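PDB 6VZZ: BamaA.19900.a from Balamuthia mandrillaris, which probably catalyses the ATP-dependent phosphorylation of glucose to glucose 6-phosphate, and is seen here with glucose bound. Local coordinates for residues 294-299 with 303-308. Residues are numbered along the deposited sequence; the frame is centred on the assembly and turned at random.
Sequences KNATNS and PYAHKA
Pro303, the first residue of helix 303-327, meets the backbone of Ser299 through its CA-H, in a bent CH...O contact: Pro303 CA lies 3.5 Å from Ser299 O, with 128° at the hydrogen. No conventional hydrogen bond joins 294-299 to 303-308, and the 278 Å² buried between them comes from close packing.

Ala305 directs its methyl group at the preceding segment, where Ala305 CB touches Asn295 CB at 3.7 Å; the beta carbon of the asparagine, not the amide, makes this touch. Ala296 sets its own methyl against the backbone of the helix, 3.6 Å from Ala296 CB to Ala305 O, and the two methyls also meet, with Ala296 CB 4.2 Å from Ala305 CB. The backbones come closest by CA at Ala296 and His306, where Ala296 CA and His306 CA are 4.2 Å apart.

His306 swings CG anti to its backbone N (chi1 180°), which carries the imidazole to two oxygens, one from the turn and one from the residue after it. Ala296 O lies in the ring plane at the edge, 3.7 Å from His306 CD2, whereas Ser299 OG sits over the centre of one face, 3.8 Å above the plane. His306 NE2 is hydrogen-bonded to Asn349 OD1, which would help fix the ring's rotation.

A type I turn from Asn295 to Asn298 leads the chain out of helix 289-295, and Lys294 O accepts from both the N and OG1 of Thr297. The contact closes the short connection between helices 289-295 and 303-327, its centre about 23 Å from the centre of the chain. Phe345 of helix 343-348 packs on Ala296, while Tyr304 and Ala308 face helix 263-276.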
loop_
_atom_site.group_PDB
_atom_site.type_symbol
_atom_site.label_atom_id
_atom_site.label_comp_id
_atom_site.label_asym_id
_atom_site.label_seq_id
_atom_site.Cartn_x
_atom_site.Cartn_y
_atom_site.Cartn_z
ATOM N N LYS A 294 -22.097 -11.117 18.491
ATOM C CA LYS A 294 -23.142 -10.595 19.370
ATOM C C LYS A 294 -22.841 -10.926 20.827
ATOM O O LYS A 294 -22.842 -10.041 21.690
ATOM C CB LYS A 294 -24.513 -11.142 18.965
ATOM N N ASN A 295 -22.560 -12.205 21.110
ATOM C CA ASN A 295 -22.208 -12.626 22.465
ATOM C C ASN A 295 -21.095 -11.784 23.064
ATOM O O ASN A 295 -21.043 -11.607 24.286
ATOM C CB ASN A 295 -21.775 -14.092 22.467
ATOM C CG ASN A 295 -22.938 -15.048 22.597
ATOM O OD1 ASN A 295 -24.100 -14.640 22.635
ATOM N ND2 ASN A 295 -22.629 -16.336 22.668
ATOM N N ALA A 296 -20.193 -11.265 22.225
ATOM C CA ALA A 296 -19.022 -10.550 22.719
ATOM C C ALA A 296 -19.367 -9.207 23.353
ATOM O O ALA A 296 -18.568 -8.694 24.148
ATOM C CB ALA A 296 -18.018 -10.347 21.584
ATOM N N THR A 297 -20.531 -8.627 23.027
ATOM C CA THR A 297 -20.945 -7.357 23.620
ATOM C C THR A 297 -21.405 -7.503 25.057
ATOM O O THR A 297 -21.840 -6.510 25.648
ATOM C CB THR A 297 -22.063 -6.701 22.801
ATOM O OG1 THR A 297 -23.224 -7.540 22.796
ATOM C CG2 THR A 297 -21.606 -6.446 21.365
ATOM N N ASN A 298 -21.338 -8.703 25.623
ATOM C CA ASN A 298 -21.586 -8.942 27.039
ATOM C C ASN A 298 -20.289 -9.511 27.602
ATOM O O ASN A 298 -20.061 -10.722 27.562
ATOM C CB ASN A 298 -22.758 -9.880 27.254
ATOM C CG ASN A 298 -23.211 -9.913 28.696
ATOM O OD1 ASN A 298 -22.409 -9.747 29.618
ATOM N ND2 ASN A 298 -24.506 -10.119 28.901
ATOM N N SER A 299 -19.446 -8.624 28.133
ATOM C CA SER A 299 -18.102 -9.017 28.546
ATOM C C SER A 299 -18.129 -10.036 29.687
ATOM O O SER A 299 -17.356 -11.002 29.683
ATOM C CB SER A 299 -17.313 -7.767 28.940
ATOM O OG SER A 299 -15.998 -8.091 29.345
ATOM N N PRO A 303 -17.297 -14.460 28.291
ATOM C CA PRO A 303 -15.930 -13.920 28.283
ATOM C C PRO A 303 -15.077 -14.468 27.156
ATOM O O PRO A 303 -14.157 -13.778 26.696
ATOM C CB PRO A 303 -15.374 -14.336 29.655
ATOM C CG PRO A 303 -16.555 -14.888 30.430
ATOM C CD PRO A 303 -17.517 -15.386 29.414
ATOM N N TYR A 304 -15.353 -15.690 26.702
ATOM C CA TYR A 304 -14.571 -16.263 25.614
ATOM C C TYR A 304 -14.897 -15.590 24.289
ATOM O O TYR A 304 -13.991 -15.284 23.507
ATOM C CB TYR A 304 -14.814 -17.770 25.543
ATOM C CG TYR A 304 -14.577 -18.462 26.864
ATOM C CD1 TYR A 304 -13.304 -18.521 27.420
ATOM C CD2 TYR A 304 -15.625 -19.052 27.563
ATOM C CE1 TYR A 304 -13.080 -19.155 28.633
ATOM C CE2 TYR A 304 -15.408 -19.692 28.777
ATOM C CZ TYR A 304 -14.134 -19.736 29.304
ATOM O OH TYR A 304 -13.909 -20.357 30.512
ATOM N N ALA A 305 -16.184 -15.346 24.019
ATOM C CA ALA A 305 -16.547 -14.591 22.823
ATOM C C ALA A 305 -15.866 -13.231 22.823
ATOM O O ALA A 305 -15.334 -12.786 21.799
ATOM C CB ALA A 305 -18.065 -14.432 22.736
ATOM N N HIS A 306 -15.853 -12.572 23.978
ATOM C CA HIS A 306 -15.178 -11.288 24.102
ATOM C C HIS A 306 -13.698 -11.410 23.763
ATOM O O HIS A 306 -13.166 -10.622 22.973
ATOM C CB HIS A 306 -15.373 -10.754 25.519
ATOM C CG HIS A 306 -14.713 -9.437 25.763
ATOM N ND1 HIS A 306 -13.407 -9.328 26.188
ATOM C CD2 HIS A 306 -15.180 -8.172 25.644
ATOM C CE1 HIS A 306 -13.095 -8.053 26.322
ATOM N NE2 HIS A 306 -14.154 -7.331 26.002
ATOM N N LYS A 307 -13.023 -12.410 24.340
ATOM C CA LYS A 307 -11.587 -12.571 24.123
ATOM C C LYS A 307 -11.271 -12.746 22.641
ATOM O O LYS A 307 -10.356 -12.105 22.110
ATOM C CB LYS A 307 -11.067 -13.758 24.940
ATOM C CG LYS A 307 -9.553 -13.939 24.935
ATOM C CD LYS A 307 -8.838 -12.701 25.465
ATOM C CE LYS A 307 -7.315 -12.876 25.485
ATOM N NZ LYS A 307 -6.593 -11.631 25.893
ATOM N N ALA A 308 -12.042 -13.589 21.949
ATOM C CA ALA A 308 -11.819 -13.801 20.522
ATOM C C ALA A 308 -12.111 -12.534 19.724
ATOM O O ALA A 308 -11.336 -12.142 18.842
ATOM C CB ALA A 308 -12.681 -14.960 20.030
#